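Local coordinates for glycoside hydrolase family protein (PDB 6Q2F) that probably cleaves terminal alpha-L-rhamnose units off rhamnose-bearing glycosides, at residues 989-1000 and 1022-1033. Residues are numbered along the deposited sequence; the frame is centred on the assembly and turned at random.
Sequences DGAWQVAFQADR and VKYFSGIATYSR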
loop_
_atom_site.group_PDB
_atom_site.type_symbol
_atom_site.label_atom_id
_atom_site.label_comp_id
_atom_site.label_asym_id
_atom_site.label_seq_id
_atom_site.Cartn_x
_atom_site.Cartn_y
_atom_site.Cartn_z
ATOM N N ASP A 989 1.411 -25.623 -42.067
ATOM C CA ASP A 989 0.036 -25.420 -42.451
ATOM C C ASP A 989 -0.491 -26.822 -42.657
ATOM O O ASP A 989 0.152 -27.764 -42.244
ATOM C CB ASP A 989 -0.054 -24.623 -43.737
ATOM C CG ASP A 989 0.772 -25.215 -44.847
ATOM O OD1 ASP A 989 1.385 -26.250 -44.650
ATOM O OD2 ASP A 989 0.806 -24.643 -45.923
ATOM N N GLY A 990 -1.642 -26.970 -43.281
ATOM C CA GLY A 990 -2.172 -28.292 -43.476
ATOM C C GLY A 990 -3.008 -28.741 -42.310
ATOM O O GLY A 990 -3.448 -27.939 -41.517
ATOM N N ALA A 991 -3.226 -30.038 -42.239
ATOM C CA ALA A 991 -4.129 -30.633 -41.260
ATOM C C ALA A 991 -3.476 -30.834 -39.897
ATOM O O ALA A 991 -2.308 -31.208 -39.800
ATOM C CB ALA A 991 -4.657 -31.975 -41.770
ATOM N N TRP A 992 -4.258 -30.609 -38.842
ATOM C CA TRP A 992 -3.842 -30.919 -37.484
ATOM C C TRP A 992 -4.894 -31.778 -36.805
ATOM O O TRP A 992 -6.093 -31.582 -37.015
ATOM C CB TRP A 992 -3.625 -29.651 -36.654
ATOM C CG TRP A 992 -2.512 -28.777 -37.078
ATOM C CD1 TRP A 992 -2.452 -27.998 -38.193
ATOM C CD2 TRP A 992 -1.295 -28.548 -36.361
ATOM N NE1 TRP A 992 -1.259 -27.311 -38.229
ATOM C CE2 TRP A 992 -0.536 -27.628 -37.110
ATOM C CE3 TRP A 992 -0.771 -29.041 -35.165
ATOM C CZ2 TRP A 992 0.711 -27.187 -36.696
ATOM C CZ3 TRP A 992 0.464 -28.608 -34.763
ATOM C CH2 TRP A 992 1.198 -27.690 -35.525
ATOM N N GLN A 993 -4.433 -32.718 -35.983
ATOM C CA GLN A 993 -5.307 -33.408 -35.048
ATOM C C GLN A 993 -5.412 -32.571 -33.786
ATOM O O GLN A 993 -4.405 -32.039 -33.300
ATOM C CB GLN A 993 -4.762 -34.794 -34.702
ATOM C CG GLN A 993 -4.329 -35.610 -35.918
ATOM C CD GLN A 993 -5.342 -35.545 -37.037
ATOM O OE1 GLN A 993 -6.527 -35.792 -36.828
ATOM N NE2 GLN A 993 -4.883 -35.190 -38.231
ATOM N N VAL A 994 -6.627 -32.441 -33.265
ATOM C CA VAL A 994 -6.872 -31.744 -32.012
ATOM C C VAL A 994 -7.649 -32.662 -31.085
ATOM O O VAL A 994 -8.719 -33.151 -31.456
ATOM C CB VAL A 994 -7.649 -30.438 -32.230
ATOM C CG1 VAL A 994 -7.642 -29.620 -30.940
ATOM C CG2 VAL A 994 -7.046 -29.651 -33.373
ATOM N N ALA A 995 -7.131 -32.865 -29.873
ATOM C CA ALA A 995 -7.830 -33.636 -28.857
ATOM C C ALA A 995 -8.143 -32.716 -27.692
ATOM O O ALA A 995 -7.292 -31.929 -27.280
ATOM C CB ALA A 995 -7.007 -34.847 -28.388
ATOM N N PHE A 996 -9.359 -32.816 -27.171
ATOM C CA PHE A 996 -9.829 -31.902 -26.146
ATOM C C PHE A 996 -9.898 -32.583 -24.788
ATOM O O PHE A 996 -10.364 -33.718 -24.666
ATOM C CB PHE A 996 -11.192 -31.335 -26.513
ATOM C CG PHE A 996 -11.160 -30.414 -27.689
ATOM C CD1 PHE A 996 -10.833 -29.080 -27.519
ATOM C CD2 PHE A 996 -11.466 -30.872 -28.962
ATOM C CE1 PHE A 996 -10.807 -28.214 -28.592
ATOM C CE2 PHE A 996 -11.434 -30.000 -30.061
ATOM C CZ PHE A 996 -11.106 -28.672 -29.864
ATOM N N GLN A 997 -9.398 -31.881 -23.776
ATOM C CA GLN A 997 -9.564 -32.290 -22.388
ATOM C C GLN A 997 -10.992 -32.742 -22.105
ATOM O O GLN A 997 -11.960 -32.056 -22.451
ATOM C CB GLN A 997 -9.200 -31.130 -21.472
ATOM C CG GLN A 997 -9.120 -31.529 -20.044
ATOM C CD GLN A 997 -8.443 -30.443 -19.186
ATOM O OE1 GLN A 997 -8.306 -29.291 -19.596
ATOM N NE2 GLN A 997 -8.025 -30.825 -17.992
ATOM N N ALA A 998 -11.111 -33.896 -21.453
ATOM C CA ALA A 998 -12.405 -34.523 -21.244
ATOM C C ALA A 998 -13.228 -33.741 -20.223
ATOM O O ALA A 998 -12.696 -32.981 -19.403
ATOM C CB ALA A 998 -12.231 -35.975 -20.789
ATOM N N ASP A 999 -14.547 -33.919 -20.307
ATOM C CA ASP A 999 -15.497 -33.315 -19.367
ATOM C C ASP A 999 -15.408 -31.795 -19.395
ATOM O O ASP A 999 -15.501 -31.121 -18.369
ATOM C CB ASP A 999 -15.292 -33.869 -17.960
ATOM C CG ASP A 999 -15.513 -35.370 -17.913
ATOM O OD1 ASP A 999 -16.550 -35.821 -18.450
ATOM O OD2 ASP A 999 -14.641 -36.103 -17.397
ATOM N N ARG A 1000 -15.220 -31.252 -20.591
ATOM C CA ARG A 1000 -15.147 -29.811 -20.781
ATOM C C ARG A 1000 -16.121 -29.354 -21.856
ATOM O O ARG A 1000 -15.995 -28.236 -22.364
ATOM C CB ARG A 1000 -13.722 -29.381 -21.128
ATOM C CG ARG A 1000 -12.770 -29.497 -19.944
ATOM C CD ARG A 1000 -13.237 -28.637 -18.782
ATOM N NE ARG A 1000 -12.554 -29.000 -17.543
ATOM C CZ ARG A 1000 -11.401 -28.472 -17.147
ATOM N NH1 ARG A 1000 -10.816 -27.541 -17.881
ATOM N NH2 ARG A 1000 -10.844 -28.854 -16.008
ATOM N N VAL A 1022 -16.648 -26.841 -29.267
ATOM C CA VAL A 1022 -15.307 -26.343 -29.564
ATOM C C VAL A 1022 -15.237 -24.836 -29.343
ATOM O O VAL A 1022 -14.295 -24.327 -28.723
ATOM C CB VAL A 1022 -14.899 -26.722 -31.005
ATOM C CG1 VAL A 1022 -13.595 -26.053 -31.391
ATOM C CG2 VAL A 1022 -14.772 -28.237 -31.152
ATOM N N LYS A 1023 -16.250 -24.110 -29.830
ATOM C CA LYS A 1023 -16.291 -22.654 -29.719
ATOM C C LYS A 1023 -16.074 -22.194 -28.281
ATOM O O LYS A 1023 -15.298 -21.266 -28.018
ATOM C CB LYS A 1023 -17.641 -22.160 -30.244
ATOM C CG LYS A 1023 -17.937 -20.673 -30.094
ATOM C CD LYS A 1023 -19.280 -20.336 -30.763
ATOM C CE LYS A 1023 -19.650 -18.863 -30.611
ATOM N NZ LYS A 1023 -18.606 -17.968 -31.180
ATOM N N TYR A 1024 -16.760 -22.833 -27.336
ATOM C CA TYR A 1024 -16.766 -22.394 -25.954
ATOM C C TYR A 1024 -15.811 -23.195 -25.087
ATOM O O TYR A 1024 -15.907 -23.141 -23.865
ATOM C CB TYR A 1024 -18.185 -22.469 -25.400
ATOM C CG TYR A 1024 -19.160 -21.543 -26.102
ATOM C CD1 TYR A 1024 -18.988 -20.166 -26.055
ATOM C CD2 TYR A 1024 -20.256 -22.041 -26.799
ATOM C CE1 TYR A 1024 -19.877 -19.306 -26.683
ATOM C CE2 TYR A 1024 -21.157 -21.187 -27.436
ATOM C CZ TYR A 1024 -20.959 -19.823 -27.366
ATOM O OH TYR A 1024 -21.838 -18.961 -27.988
ATOM N N PHE A 1025 -14.880 -23.921 -25.691
ATOM C CA PHE A 1025 -14.001 -24.781 -24.915
ATOM C C PHE A 1025 -13.061 -23.958 -24.034
ATOM O O PHE A 1025 -12.452 -22.983 -24.482
ATOM C CB PHE A 1025 -13.191 -25.690 -25.837
ATOM C CG PHE A 1025 -12.129 -26.481 -25.122
ATOM C CD1 PHE A 1025 -12.467 -27.597 -24.365
ATOM C CD2 PHE A 1025 -10.793 -26.111 -25.204
ATOM C CE1 PHE A 1025 -11.490 -28.334 -23.722
ATOM C CE2 PHE A 1025 -9.812 -26.845 -24.555
ATOM C CZ PHE A 1025 -10.162 -27.955 -23.811
ATOM N N SER A 1026 -12.968 -24.359 -22.765
ATOM C CA SER A 1026 -11.968 -23.875 -21.818
ATOM C C SER A 1026 -11.222 -25.088 -21.284
ATOM O O SER A 1026 -11.845 -26.029 -20.782
ATOM C CB SER A 1026 -12.612 -23.091 -20.662
ATOM O OG SER A 1026 -13.093 -21.824 -21.095
ATOM N N GLY A 1027 -9.908 -25.077 -21.391
ATOM C CA GLY A 1027 -9.131 -26.203 -20.914
ATOM C C GLY A 1027 -7.881 -26.370 -21.763
ATOM O O GLY A 1027 -7.347 -25.397 -22.297
ATOM N N ILE A 1028 -7.432 -27.616 -21.882
ATOM C CA ILE A 1028 -6.221 -27.937 -22.634
ATOM C C ILE A 1028 -6.625 -28.665 -23.908
ATOM O O ILE A 1028 -7.197 -29.760 -23.853
ATOM C CB ILE A 1028 -5.241 -28.777 -21.802
ATOM C CG1 ILE A 1028 -4.886 -28.052 -20.492
ATOM C CG2 ILE A 1028 -3.980 -29.048 -22.592
ATOM C CD1 ILE A 1028 -3.919 -28.829 -19.618
ATOM N N ALA A 1029 -6.342 -28.053 -25.052
ATOM C CA ALA A 1029 -6.507 -28.700 -26.348
ATOM C C ALA A 1029 -5.137 -29.158 -26.839
ATOM O O ALA A 1029 -4.184 -28.370 -26.853
ATOM C CB ALA A 1029 -7.151 -27.753 -27.357
ATOM N N THR A 1030 -5.040 -30.428 -27.235
ATOM C CA THR A 1030 -3.770 -31.027 -27.639
ATOM C C THR A 1030 -3.723 -31.139 -29.162
ATOM O O THR A 1030 -4.476 -31.918 -29.763
ATOM C CB THR A 1030 -3.588 -32.393 -26.980
ATOM O OG1 THR A 1030 -3.522 -32.228 -25.559
ATOM C CG2 THR A 1030 -2.303 -33.057 -27.462
ATOM N N TYR A 1031 -2.845 -30.358 -29.782
ATOM C CA TYR A 1031 -2.680 -30.373 -31.227
ATOM C C TYR A 1031 -1.557 -31.323 -31.613
ATOM O O TYR A 1031 -0.504 -31.357 -30.970
ATOM C CB TYR A 1031 -2.375 -28.977 -31.756
ATOM C CG TYR A 1031 -3.509 -27.978 -31.699
ATOM C CD1 TYR A 1031 -3.923 -27.418 -30.482
ATOM C CD2 TYR A 1031 -4.125 -27.536 -32.864
ATOM C CE1 TYR A 1031 -4.952 -26.479 -30.434
ATOM C CE2 TYR A 1031 -5.142 -26.590 -32.820
ATOM C CZ TYR A 1031 -5.552 -26.066 -31.604
ATOM O OH TYR A 1031 -6.552 -25.127 -31.557
ATOM N N SER A 1032 -1.773 -32.054 -32.701
ATOM C CA SER A 1032 -0.971 -33.212 -33.078
ATOM C C SER A 1032 -0.712 -33.154 -34.570
ATOM O O SER A 1032 -1.616 -32.819 -35.344
ATOM C CB SER A 1032 -1.698 -34.524 -32.737
ATOM O OG SER A 1032 -0.952 -35.655 -33.141
ATOM N N ARG A 1033 0.504 -33.525 -34.968
ATOM C CA ARG A 1033 0.953 -33.407 -36.350
ATOM C C ARG A 1033 2.358 -33.986 -36.436
ATOM O O ARG A 1033 3.070 -34.078 -35.425
ATOM C CB ARG A 1033 0.962 -31.931 -36.774
ATOM C CG ARG A 1033 1.061 -31.653 -38.244
ATOM C CD ARG A 1033 1.440 -30.187 -38.430
ATOM N NE ARG A 1033 1.356 -29.735 -39.816
ATOM C CZ ARG A 1033 2.192 -30.116 -40.771
ATOM N NH1 ARG A 1033 3.160 -30.976 -40.496
ATOM N NH2 ARG A 1033 2.060 -29.647 -42.004
HETATM O O HOH W 1 -5.755 -32.182 -24.349
HETATM O O HOH W 2 -14.551 -26.297 -21.175
#
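Val-1022 touches Phe-996 with both methyls, CG1 and CG2 meeting the CZ end of its ring, at the start of a segment that becomes a central strand in a six-stranded antiparallel sheet. The sheet is one layer of a C-terminal beta-sandwich, consistent with a galactose-binding-like domain, and strand 992-996 lies between strands 1028-1037 and 1005-1008. Next, Phe-1025 takes the edge of Phe-996 on its face in a T-shaped stack, the planes 70° apart and Phe-996 CD1 over the ring centre. Ser-1026 O receives a weak hydrogen bond from Arg-1000 NH1, while Ser-1026 OG hydrogen-bonds to Thr-1097 O. At Gly-1027 a side chain would run into Gln-997 OE1. Gln-997 OE1 accepts a hydrogen bond from Ile-1028 N at 3.0 Å: with CG anti to the backbone N (chi1 -170°) and an extended chain, Gln-997 carries its amide to the neighbouring strand. Regular pairing follows, Thr-1030 N reaching Ala-995 O at 2.7 Å in an almost straight bond. On the sheet face shared by Val-994, Phe-996 and Ala-1029, Val-994 CG1 sits over the ring face of Tyr-1031 in a CH-pi contact, 4.1 Å from the centroid; the tyrosine hydroxyl bonds to Leu-1132 N in the second layer. Arg-1033 then lays CD over the six-membered ring of Trp-992, 3.6 Å from its centroid. With Trp-992 reduced to an alanine, Arg-1033's aliphatic part would probably lose its platform, leaving the chain held mainly through Asp-989. There Arg-1033 NH2 donates a nearly straight bond (167°) to Asp-989 O at 2.7 Å, the oxygen in the guanidinium plane.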